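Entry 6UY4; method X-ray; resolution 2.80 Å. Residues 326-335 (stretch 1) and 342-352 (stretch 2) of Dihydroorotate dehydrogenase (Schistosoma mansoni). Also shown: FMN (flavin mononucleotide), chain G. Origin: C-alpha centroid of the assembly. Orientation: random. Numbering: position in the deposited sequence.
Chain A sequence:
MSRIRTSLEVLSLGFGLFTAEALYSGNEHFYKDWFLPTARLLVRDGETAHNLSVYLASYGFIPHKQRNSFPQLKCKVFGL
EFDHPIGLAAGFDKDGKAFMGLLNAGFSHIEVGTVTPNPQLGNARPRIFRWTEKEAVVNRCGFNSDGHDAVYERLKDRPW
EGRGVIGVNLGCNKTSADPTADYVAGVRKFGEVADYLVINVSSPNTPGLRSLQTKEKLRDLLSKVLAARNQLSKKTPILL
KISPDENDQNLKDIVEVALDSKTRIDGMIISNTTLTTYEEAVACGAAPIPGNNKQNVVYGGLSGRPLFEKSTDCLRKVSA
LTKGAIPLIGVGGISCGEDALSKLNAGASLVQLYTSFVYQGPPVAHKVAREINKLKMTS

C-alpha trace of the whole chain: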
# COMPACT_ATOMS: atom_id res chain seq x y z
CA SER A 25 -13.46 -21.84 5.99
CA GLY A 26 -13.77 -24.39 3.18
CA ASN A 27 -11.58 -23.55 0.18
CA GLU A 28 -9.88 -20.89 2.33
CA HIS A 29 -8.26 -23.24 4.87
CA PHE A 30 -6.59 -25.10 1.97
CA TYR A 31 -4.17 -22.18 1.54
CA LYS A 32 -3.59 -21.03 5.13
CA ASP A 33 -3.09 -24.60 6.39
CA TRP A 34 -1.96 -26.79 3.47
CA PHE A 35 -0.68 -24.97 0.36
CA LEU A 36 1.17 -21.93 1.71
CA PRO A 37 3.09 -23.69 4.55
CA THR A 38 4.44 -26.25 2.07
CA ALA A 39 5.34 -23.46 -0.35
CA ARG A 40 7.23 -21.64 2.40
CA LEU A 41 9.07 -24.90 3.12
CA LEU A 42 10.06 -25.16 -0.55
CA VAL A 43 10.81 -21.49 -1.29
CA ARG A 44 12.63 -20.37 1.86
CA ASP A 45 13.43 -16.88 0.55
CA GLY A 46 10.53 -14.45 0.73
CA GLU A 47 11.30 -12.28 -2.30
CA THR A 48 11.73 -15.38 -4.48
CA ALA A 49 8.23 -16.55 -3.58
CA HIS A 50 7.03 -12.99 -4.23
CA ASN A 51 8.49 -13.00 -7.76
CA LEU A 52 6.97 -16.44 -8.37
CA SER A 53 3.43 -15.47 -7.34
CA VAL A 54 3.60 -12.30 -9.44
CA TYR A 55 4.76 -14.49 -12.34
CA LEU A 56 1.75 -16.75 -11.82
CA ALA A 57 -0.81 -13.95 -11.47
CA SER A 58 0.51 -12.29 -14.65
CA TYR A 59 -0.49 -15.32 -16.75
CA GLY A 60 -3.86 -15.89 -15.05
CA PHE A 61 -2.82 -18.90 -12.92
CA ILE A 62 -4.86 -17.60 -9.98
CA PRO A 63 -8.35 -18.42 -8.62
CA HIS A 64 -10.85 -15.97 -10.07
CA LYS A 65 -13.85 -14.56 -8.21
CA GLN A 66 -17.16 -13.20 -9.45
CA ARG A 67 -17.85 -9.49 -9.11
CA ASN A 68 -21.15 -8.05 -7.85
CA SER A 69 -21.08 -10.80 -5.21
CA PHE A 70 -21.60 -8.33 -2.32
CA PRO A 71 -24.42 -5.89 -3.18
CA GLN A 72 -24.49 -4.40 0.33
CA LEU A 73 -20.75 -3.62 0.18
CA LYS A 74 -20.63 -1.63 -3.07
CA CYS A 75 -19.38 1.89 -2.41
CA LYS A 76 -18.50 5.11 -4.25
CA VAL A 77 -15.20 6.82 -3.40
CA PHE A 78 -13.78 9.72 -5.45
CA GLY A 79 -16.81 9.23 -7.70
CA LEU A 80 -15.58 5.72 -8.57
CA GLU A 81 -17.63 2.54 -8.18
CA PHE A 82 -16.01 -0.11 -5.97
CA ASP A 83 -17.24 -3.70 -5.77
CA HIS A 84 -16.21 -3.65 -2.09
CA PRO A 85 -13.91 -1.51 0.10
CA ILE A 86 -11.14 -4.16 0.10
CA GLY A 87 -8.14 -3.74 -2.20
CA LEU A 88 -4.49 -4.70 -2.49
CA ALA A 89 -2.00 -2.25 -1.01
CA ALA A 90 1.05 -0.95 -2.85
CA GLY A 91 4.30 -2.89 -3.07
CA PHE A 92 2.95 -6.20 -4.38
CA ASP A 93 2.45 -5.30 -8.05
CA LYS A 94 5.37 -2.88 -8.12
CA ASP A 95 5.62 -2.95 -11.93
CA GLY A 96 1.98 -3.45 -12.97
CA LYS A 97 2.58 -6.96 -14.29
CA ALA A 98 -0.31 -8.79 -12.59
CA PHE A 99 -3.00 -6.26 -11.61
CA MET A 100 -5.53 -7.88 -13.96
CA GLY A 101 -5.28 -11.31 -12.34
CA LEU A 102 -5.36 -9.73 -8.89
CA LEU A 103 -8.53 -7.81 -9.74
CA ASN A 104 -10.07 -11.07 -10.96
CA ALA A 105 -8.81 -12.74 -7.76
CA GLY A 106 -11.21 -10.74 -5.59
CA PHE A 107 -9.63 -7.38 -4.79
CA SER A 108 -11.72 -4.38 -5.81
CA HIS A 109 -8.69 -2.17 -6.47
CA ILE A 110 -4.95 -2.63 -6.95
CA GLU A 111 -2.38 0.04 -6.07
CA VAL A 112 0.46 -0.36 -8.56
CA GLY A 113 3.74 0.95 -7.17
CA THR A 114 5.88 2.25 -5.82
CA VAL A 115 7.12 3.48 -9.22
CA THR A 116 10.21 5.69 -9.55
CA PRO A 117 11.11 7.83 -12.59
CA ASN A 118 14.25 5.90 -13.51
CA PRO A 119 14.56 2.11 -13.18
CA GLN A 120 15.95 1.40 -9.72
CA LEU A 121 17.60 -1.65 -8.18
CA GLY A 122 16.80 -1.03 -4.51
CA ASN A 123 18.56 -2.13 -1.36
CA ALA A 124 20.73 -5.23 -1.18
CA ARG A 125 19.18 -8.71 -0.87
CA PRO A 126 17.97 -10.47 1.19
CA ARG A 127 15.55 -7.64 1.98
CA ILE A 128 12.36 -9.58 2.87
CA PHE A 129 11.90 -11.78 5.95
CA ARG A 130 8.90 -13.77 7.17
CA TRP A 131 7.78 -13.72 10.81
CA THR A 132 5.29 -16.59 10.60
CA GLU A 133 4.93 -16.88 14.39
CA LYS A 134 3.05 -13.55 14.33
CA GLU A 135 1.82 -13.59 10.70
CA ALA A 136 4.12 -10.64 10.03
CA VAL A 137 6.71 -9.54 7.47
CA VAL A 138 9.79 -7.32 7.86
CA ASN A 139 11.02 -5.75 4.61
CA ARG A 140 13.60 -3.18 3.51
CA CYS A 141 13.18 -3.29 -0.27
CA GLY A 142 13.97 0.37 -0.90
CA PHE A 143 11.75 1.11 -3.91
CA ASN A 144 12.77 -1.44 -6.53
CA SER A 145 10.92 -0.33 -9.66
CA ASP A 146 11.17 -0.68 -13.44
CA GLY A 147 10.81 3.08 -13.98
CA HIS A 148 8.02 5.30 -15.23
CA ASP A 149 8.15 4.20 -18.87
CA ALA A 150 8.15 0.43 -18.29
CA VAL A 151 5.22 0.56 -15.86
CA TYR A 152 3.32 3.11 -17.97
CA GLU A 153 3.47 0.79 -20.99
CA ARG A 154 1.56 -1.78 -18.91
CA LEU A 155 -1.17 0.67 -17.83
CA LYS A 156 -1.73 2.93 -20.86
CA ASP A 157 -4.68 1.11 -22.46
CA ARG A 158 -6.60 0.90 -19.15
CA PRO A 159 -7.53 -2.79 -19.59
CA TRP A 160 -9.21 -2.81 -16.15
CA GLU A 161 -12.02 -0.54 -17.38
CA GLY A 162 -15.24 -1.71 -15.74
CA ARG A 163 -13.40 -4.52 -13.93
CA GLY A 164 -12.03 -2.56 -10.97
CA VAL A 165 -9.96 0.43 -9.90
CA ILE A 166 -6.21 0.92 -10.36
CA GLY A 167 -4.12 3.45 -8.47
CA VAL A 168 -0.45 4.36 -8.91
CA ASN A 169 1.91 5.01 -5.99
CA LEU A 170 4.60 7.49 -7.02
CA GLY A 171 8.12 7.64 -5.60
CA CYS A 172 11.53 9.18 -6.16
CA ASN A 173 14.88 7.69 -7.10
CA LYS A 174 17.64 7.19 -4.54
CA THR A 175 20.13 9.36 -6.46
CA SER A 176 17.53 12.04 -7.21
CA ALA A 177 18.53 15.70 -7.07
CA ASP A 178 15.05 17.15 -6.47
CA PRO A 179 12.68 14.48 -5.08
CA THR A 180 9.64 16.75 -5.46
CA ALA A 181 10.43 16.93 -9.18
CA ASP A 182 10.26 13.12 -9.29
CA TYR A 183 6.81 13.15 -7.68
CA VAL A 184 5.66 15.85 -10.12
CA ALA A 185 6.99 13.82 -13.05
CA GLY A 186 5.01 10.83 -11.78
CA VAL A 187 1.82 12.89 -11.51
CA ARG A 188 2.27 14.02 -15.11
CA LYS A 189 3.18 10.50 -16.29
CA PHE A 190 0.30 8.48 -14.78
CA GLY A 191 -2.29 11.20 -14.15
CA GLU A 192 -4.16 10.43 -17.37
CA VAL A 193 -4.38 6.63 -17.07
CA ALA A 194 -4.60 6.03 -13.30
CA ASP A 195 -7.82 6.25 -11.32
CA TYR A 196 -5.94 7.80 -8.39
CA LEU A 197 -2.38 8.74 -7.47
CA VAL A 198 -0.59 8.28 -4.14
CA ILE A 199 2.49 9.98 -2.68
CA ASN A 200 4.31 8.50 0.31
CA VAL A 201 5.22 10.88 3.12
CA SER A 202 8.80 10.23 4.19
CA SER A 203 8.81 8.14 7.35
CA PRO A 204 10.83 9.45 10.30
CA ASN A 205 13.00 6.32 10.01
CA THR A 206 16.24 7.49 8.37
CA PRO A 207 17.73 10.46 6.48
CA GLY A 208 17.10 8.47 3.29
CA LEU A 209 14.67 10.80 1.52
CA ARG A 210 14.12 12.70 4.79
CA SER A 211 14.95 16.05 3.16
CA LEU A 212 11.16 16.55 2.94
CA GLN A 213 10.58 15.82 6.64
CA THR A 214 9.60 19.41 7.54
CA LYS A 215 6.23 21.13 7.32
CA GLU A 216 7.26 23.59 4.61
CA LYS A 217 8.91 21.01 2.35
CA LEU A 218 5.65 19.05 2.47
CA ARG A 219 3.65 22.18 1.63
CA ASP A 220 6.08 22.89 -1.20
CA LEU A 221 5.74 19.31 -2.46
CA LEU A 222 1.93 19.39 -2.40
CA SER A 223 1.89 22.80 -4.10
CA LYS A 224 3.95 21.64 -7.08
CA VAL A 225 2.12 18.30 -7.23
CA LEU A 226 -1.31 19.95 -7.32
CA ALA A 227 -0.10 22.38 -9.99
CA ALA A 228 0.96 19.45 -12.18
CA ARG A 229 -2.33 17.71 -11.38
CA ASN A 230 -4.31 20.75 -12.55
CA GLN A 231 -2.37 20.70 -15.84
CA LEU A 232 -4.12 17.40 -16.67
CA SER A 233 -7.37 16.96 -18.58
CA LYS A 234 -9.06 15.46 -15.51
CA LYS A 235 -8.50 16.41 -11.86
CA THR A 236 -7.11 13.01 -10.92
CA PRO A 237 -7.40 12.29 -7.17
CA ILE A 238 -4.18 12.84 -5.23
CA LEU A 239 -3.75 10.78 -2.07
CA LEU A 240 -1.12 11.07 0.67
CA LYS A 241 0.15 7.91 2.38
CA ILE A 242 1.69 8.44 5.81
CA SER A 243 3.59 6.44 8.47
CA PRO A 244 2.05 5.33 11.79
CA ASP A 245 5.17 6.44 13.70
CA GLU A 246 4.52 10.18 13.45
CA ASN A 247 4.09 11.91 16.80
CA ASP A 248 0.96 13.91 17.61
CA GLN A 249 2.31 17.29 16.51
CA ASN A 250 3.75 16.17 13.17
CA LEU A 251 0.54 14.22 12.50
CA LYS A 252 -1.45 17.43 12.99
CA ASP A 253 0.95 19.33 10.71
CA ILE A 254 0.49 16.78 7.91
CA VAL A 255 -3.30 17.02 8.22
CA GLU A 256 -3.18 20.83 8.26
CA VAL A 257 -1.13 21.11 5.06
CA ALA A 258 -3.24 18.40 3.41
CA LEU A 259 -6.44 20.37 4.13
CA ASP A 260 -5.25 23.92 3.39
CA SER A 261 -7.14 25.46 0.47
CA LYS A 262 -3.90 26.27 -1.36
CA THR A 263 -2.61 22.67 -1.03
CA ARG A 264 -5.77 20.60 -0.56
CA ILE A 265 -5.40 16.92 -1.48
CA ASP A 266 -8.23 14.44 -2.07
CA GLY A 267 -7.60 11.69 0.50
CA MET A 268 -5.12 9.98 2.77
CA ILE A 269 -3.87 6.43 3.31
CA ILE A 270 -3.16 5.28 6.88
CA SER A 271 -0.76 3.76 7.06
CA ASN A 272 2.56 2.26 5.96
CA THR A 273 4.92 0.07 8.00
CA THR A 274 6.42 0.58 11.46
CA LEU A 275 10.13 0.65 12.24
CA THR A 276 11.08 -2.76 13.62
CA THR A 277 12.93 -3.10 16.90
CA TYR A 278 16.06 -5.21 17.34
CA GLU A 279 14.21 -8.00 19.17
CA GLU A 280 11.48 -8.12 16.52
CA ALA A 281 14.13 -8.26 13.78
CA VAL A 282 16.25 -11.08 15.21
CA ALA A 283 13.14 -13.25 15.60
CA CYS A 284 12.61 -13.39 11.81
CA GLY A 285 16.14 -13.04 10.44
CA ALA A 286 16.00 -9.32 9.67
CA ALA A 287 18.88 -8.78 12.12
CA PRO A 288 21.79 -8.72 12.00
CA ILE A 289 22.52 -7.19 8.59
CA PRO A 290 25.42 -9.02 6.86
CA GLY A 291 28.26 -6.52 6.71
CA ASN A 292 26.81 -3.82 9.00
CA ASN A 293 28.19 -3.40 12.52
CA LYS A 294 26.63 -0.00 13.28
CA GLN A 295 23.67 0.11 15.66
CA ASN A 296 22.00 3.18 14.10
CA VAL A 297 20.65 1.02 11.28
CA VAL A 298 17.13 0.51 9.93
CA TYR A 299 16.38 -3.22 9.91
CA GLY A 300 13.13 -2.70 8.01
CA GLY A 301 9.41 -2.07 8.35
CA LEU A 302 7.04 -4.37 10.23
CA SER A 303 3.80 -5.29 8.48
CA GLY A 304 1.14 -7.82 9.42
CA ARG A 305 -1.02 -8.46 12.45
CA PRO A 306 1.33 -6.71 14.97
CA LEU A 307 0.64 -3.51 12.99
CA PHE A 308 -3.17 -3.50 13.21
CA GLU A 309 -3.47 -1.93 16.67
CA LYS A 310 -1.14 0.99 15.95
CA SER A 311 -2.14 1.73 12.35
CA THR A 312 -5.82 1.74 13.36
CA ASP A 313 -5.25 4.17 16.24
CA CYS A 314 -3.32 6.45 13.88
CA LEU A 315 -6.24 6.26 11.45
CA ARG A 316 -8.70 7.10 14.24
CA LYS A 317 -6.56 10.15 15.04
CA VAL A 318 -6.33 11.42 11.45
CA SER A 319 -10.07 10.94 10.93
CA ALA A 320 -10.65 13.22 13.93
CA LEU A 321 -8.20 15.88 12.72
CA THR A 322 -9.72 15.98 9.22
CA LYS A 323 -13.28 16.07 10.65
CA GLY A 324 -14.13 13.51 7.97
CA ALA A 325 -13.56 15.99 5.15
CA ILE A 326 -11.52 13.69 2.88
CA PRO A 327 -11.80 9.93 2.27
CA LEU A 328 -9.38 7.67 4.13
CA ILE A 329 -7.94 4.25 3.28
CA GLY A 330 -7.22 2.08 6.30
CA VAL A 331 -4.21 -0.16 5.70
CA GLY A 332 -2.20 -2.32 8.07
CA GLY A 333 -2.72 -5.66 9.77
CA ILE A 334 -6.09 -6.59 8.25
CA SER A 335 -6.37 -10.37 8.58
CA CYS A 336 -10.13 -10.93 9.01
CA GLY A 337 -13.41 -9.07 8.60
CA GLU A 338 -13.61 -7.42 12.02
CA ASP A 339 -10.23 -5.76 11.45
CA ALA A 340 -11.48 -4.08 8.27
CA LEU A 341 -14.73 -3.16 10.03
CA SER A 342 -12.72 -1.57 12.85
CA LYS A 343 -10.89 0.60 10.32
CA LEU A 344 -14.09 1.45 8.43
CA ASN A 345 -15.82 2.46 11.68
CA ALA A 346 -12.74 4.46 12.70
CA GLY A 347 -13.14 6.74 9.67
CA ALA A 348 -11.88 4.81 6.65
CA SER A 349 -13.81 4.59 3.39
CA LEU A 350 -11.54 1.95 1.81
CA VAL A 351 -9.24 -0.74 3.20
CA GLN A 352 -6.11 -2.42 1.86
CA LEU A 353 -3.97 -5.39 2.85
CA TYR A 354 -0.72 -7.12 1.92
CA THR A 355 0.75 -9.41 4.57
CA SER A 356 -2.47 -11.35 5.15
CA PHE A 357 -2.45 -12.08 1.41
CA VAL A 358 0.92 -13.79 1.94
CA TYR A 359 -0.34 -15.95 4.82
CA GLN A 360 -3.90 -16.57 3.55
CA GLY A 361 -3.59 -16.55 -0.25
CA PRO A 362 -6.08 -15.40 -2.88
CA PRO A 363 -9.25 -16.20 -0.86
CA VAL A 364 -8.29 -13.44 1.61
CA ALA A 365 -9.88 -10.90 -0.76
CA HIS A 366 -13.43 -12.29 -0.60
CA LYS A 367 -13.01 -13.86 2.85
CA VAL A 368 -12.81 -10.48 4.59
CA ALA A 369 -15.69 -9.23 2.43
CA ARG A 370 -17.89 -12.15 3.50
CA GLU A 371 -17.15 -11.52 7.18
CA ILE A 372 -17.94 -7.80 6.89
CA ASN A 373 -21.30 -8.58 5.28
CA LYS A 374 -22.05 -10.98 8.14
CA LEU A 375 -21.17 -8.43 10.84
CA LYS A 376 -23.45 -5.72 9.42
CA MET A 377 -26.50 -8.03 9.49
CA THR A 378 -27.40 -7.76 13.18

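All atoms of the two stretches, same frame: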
# COMPACT_ATOMS: atom_id res chain seq x y z
N ILE A 326 -12.07 14.41 4.03
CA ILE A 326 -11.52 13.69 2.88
C ILE A 326 -11.60 12.19 3.12
O ILE A 326 -11.52 11.75 4.28
CB ILE A 326 -10.08 14.13 2.58
CG1 ILE A 326 -9.20 13.97 3.81
CG2 ILE A 326 -10.05 15.58 2.09
CD1 ILE A 326 -7.74 14.33 3.58
N PRO A 327 -11.77 11.38 2.08
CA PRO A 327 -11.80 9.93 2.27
C PRO A 327 -10.47 9.40 2.79
O PRO A 327 -9.41 9.95 2.52
CB PRO A 327 -12.10 9.39 0.87
CG PRO A 327 -12.76 10.52 0.16
CD PRO A 327 -12.12 11.76 0.70
N LEU A 328 -10.55 8.31 3.55
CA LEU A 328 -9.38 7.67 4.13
C LEU A 328 -9.36 6.19 3.75
O LEU A 328 -10.40 5.56 3.58
CB LEU A 328 -9.36 7.81 5.65
CG LEU A 328 -9.41 9.24 6.19
CD1 LEU A 328 -9.43 9.23 7.71
CD2 LEU A 328 -8.22 10.04 5.67
N ILE A 329 -8.15 5.65 3.61
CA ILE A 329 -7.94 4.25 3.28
C ILE A 329 -7.18 3.62 4.43
O ILE A 329 -5.99 3.90 4.63
CB ILE A 329 -7.19 4.08 1.95
CG1 ILE A 329 -7.99 4.68 0.80
CG2 ILE A 329 -6.91 2.61 1.69
CD1 ILE A 329 -7.38 4.45 -0.57
N GLY A 330 -7.86 2.77 5.20
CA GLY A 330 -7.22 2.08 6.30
C GLY A 330 -6.41 0.88 5.86
O GLY A 330 -6.96 -0.06 5.29
N VAL A 331 -5.11 0.91 6.10
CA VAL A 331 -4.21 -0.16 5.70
C VAL A 331 -3.36 -0.56 6.90
O VAL A 331 -2.96 0.30 7.70
CB VAL A 331 -3.31 0.25 4.52
CG1 VAL A 331 -2.71 -0.98 3.85
CG2 VAL A 331 -4.09 1.08 3.51
N GLY A 332 -3.09 -1.85 7.03
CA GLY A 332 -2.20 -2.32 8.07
C GLY A 332 -2.78 -3.36 9.01
O GLY A 332 -3.59 -3.04 9.88
N GLY A 333 -2.36 -4.61 8.83
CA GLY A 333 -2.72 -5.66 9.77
C GLY A 333 -4.11 -6.23 9.62
O GLY A 333 -4.61 -6.86 10.56
N ILE A 334 -4.76 -6.03 8.48
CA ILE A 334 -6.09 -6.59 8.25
C ILE A 334 -5.93 -8.07 7.92
O ILE A 334 -5.38 -8.42 6.87
CB ILE A 334 -6.84 -5.85 7.14
CG1 ILE A 334 -7.20 -4.43 7.59
CG2 ILE A 334 -8.08 -6.61 6.73
CD1 ILE A 334 -8.00 -3.66 6.57
N SER A 335 -6.41 -8.94 8.81
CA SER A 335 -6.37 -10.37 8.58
C SER A 335 -7.73 -11.04 8.56
O SER A 335 -7.83 -12.19 8.11
CB SER A 335 -5.50 -11.06 9.65
OG SER A 335 -4.15 -10.65 9.56
N SER A 342 -13.26 -2.52 11.88
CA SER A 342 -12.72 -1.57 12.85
C SER A 342 -12.16 -0.34 12.16
O SER A 342 -12.38 0.79 12.61
CB SER A 342 -11.65 -2.25 13.70
OG SER A 342 -12.17 -3.37 14.39
N LYS A 343 -11.44 -0.54 11.06
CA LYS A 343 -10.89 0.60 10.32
C LYS A 343 -12.00 1.41 9.65
O LYS A 343 -11.95 2.64 9.65
CB LYS A 343 -9.88 0.11 9.27
CG LYS A 343 -8.60 -0.46 9.86
CD LYS A 343 -7.59 -0.77 8.76
CE LYS A 343 -6.32 -1.37 9.34
NZ LYS A 343 -5.61 -0.43 10.25
N LEU A 344 -13.00 0.73 9.07
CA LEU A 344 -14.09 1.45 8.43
C LEU A 344 -14.89 2.26 9.45
O LEU A 344 -15.32 3.38 9.15
CB LEU A 344 -15.00 0.48 7.68
CG LEU A 344 -14.40 -0.20 6.44
CD1 LEU A 344 -15.41 -1.14 5.81
CD2 LEU A 344 -13.92 0.83 5.43
N ASN A 345 -15.11 1.71 10.64
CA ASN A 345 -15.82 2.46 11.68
C ASN A 345 -14.96 3.58 12.24
O ASN A 345 -15.49 4.59 12.71
CB ASN A 345 -16.26 1.52 12.80
CG ASN A 345 -17.36 0.58 12.37
OD1 ASN A 345 -18.15 0.89 11.48
ND2 ASN A 345 -17.42 -0.59 13.00
N ALA A 346 -13.63 3.44 12.19
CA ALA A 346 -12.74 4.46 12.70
C ALA A 346 -12.66 5.69 11.80
O ALA A 346 -12.16 6.73 12.24
CB ALA A 346 -11.33 3.89 12.90
N GLY A 347 -13.13 5.59 10.55
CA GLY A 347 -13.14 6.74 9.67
C GLY A 347 -12.69 6.45 8.26
O GLY A 347 -12.62 7.36 7.42
N ALA A 348 -12.37 5.19 7.97
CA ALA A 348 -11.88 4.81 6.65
C ALA A 348 -13.03 4.52 5.71
O ALA A 348 -14.06 3.98 6.11
CB ALA A 348 -10.97 3.58 6.75
N SER A 349 -12.85 4.91 4.44
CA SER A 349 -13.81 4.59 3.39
C SER A 349 -13.38 3.40 2.54
O SER A 349 -14.23 2.75 1.93
CB SER A 349 -14.04 5.80 2.49
OG SER A 349 -14.61 6.88 3.22
N LEU A 350 -12.08 3.12 2.49
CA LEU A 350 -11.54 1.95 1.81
C LEU A 350 -10.53 1.28 2.73
O LEU A 350 -10.04 1.88 3.69
CB LEU A 350 -10.88 2.32 0.48
CG LEU A 350 -11.79 2.89 -0.61
CD1 LEU A 350 -10.98 3.31 -1.83
CD2 LEU A 350 -12.85 1.87 -1.00
N VAL A 351 -10.22 0.02 2.43
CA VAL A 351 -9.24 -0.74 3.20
C VAL A 351 -8.34 -1.51 2.24
O VAL A 351 -8.76 -1.91 1.15
CB VAL A 351 -9.91 -1.70 4.21
CG1 VAL A 351 -10.59 -0.91 5.32
CG2 VAL A 351 -10.89 -2.62 3.51
N GLN A 352 -7.09 -1.70 2.66
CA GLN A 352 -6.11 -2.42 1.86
C GLN A 352 -5.34 -3.38 2.76
O GLN A 352 -5.29 -3.22 3.98
CB GLN A 352 -5.13 -1.47 1.16
CG GLN A 352 -5.78 -0.55 0.13
CD GLN A 352 -4.81 0.47 -0.43
OE1 GLN A 352 -3.64 0.52 -0.03
NE2 GLN A 352 -5.29 1.30 -1.35
N1 FMN G . 3.99 0.65 0.52
C2 FMN G . 4.15 1.63 -0.43
O2 FMN G . 3.53 2.68 -0.34
N3 FMN G . 5.01 1.43 -1.49
C4 FMN G . 5.71 0.25 -1.60
O4 FMN G . 6.48 0.07 -2.55
C4A FMN G . 5.55 -0.74 -0.64
N5 FMN G . 6.25 -1.93 -0.74
C5A FMN G . 6.09 -2.91 0.21
C6 FMN G . 6.80 -4.10 0.10
C7 FMN G . 6.64 -5.10 1.05
C7M FMN G . 7.41 -6.38 0.93
C8 FMN G . 5.78 -4.90 2.12
C8M FMN G . 5.60 -5.98 3.16
C9 FMN G . 5.07 -3.71 2.23
C9A FMN G . 5.22 -2.71 1.28
N10 FMN G . 4.52 -1.52 1.38
C10 FMN G . 4.69 -0.54 0.42
C1' FMN G . 3.58 -1.28 2.52
C2' FMN G . 2.19 -1.81 2.20
O2' FMN G . 1.74 -1.25 0.98
C3' FMN G . 1.20 -1.45 3.30
O3' FMN G . 1.26 -0.07 3.56
C4' FMN G . 1.47 -2.22 4.59
O4' FMN G . 2.17 -3.42 4.32
C5' FMN G . 0.14 -2.56 5.24
O5' FMN G . 0.30 -3.48 6.28
P FMN G . -0.35 -4.94 6.13
O1P FMN G . -0.09 -5.71 7.40
O2P FMN G . -1.84 -4.82 5.87
O3P FMN G . 0.31 -5.65 4.98
O HOH W 1 -13.21 8.21 4.71

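Four backbone hydrogen bonds join the two stretches as neighbouring parallel strands. The carbonyl of Leu-328 accepts two of them, from Ser-349 N (2.7 Å to Leu-328 O) and from Leu-350 N (3.2 Å to the same oxygen), so it engages two successive amides where the second stretch enters the sheet. The ladder then alternates in the manner of parallel strands: Gly-330 N donates to Leu-350 O at 2.8 Å, and Gln-352 N donates to Gly-330 O at 3.1 Å. Gly-330 thus uses both its amide and its carbonyl, bonding to the residues that flank its partner Val-351. Two CA-H...O contacts supplement these bonds, Ile-329 CA to Leu-350 O and Val-351 CA to Gly-330 O, each 3.2 Å.

A water extends the polar network at the entrance to the ladder. It accepts from Leu-328 N (2.9 Å from the water O) and donates to Gly-347 O (2.9 Å from the water O), bridging backbone groups that do not meet directly; Ser-349 OG lies 2.4 Å from the same water O. Gly-347 itself terminates the helix in a Schellman motif, with Ala-348 N bonded to Lys-343 O at 3.1 Å. Its positive phi would jam a CB against the preceding carbonyl, a constraint that glycine escapes.

The side chains pack on both faces of the sheet. On one face, Ile-329 CG1 meets Leu-350 CB at 3.7 Å, while Ile-329 CG2 approaches Gln-352 CD at the same distance. Val-331 shares this face, its CG2 3.6 Å from Gln-352 OE1, so the long Gln-352 side chain contacts both branched residues; its amide nitrogen is satisfied elsewhere in the structure.

On the face of Val-351, the helix residue Lys-343 reaches over the first strand. The absence of a side chain at Gly-330 makes room for it: an ideal CB there would lie 2.9 Å from Lys-343 CD, a clash, and a tight 3.4 Å from Ala-348 CB. The aliphatic part of the lysine also packs against Ile-334, with Lys-343 CE 3.6 Å from Ile-334 CG1, and its ammonium group is hydrogen-bonded elsewhere in the structure. Ile-334 completes the apolar packing through its CD1, 3.6 Å from Val-351 CB.

Beyond the strand, the first stretch turns to the cofactor. Gly-333 N donates to FMN O1P at 2.9 Å and, more weakly, to FMN O2P at 3.0 Å, while Val-331 CG1 lies 3.5 Å from FMN C5'. The sheet pairing therefore leads directly into the loop that binds the flavin phosphate.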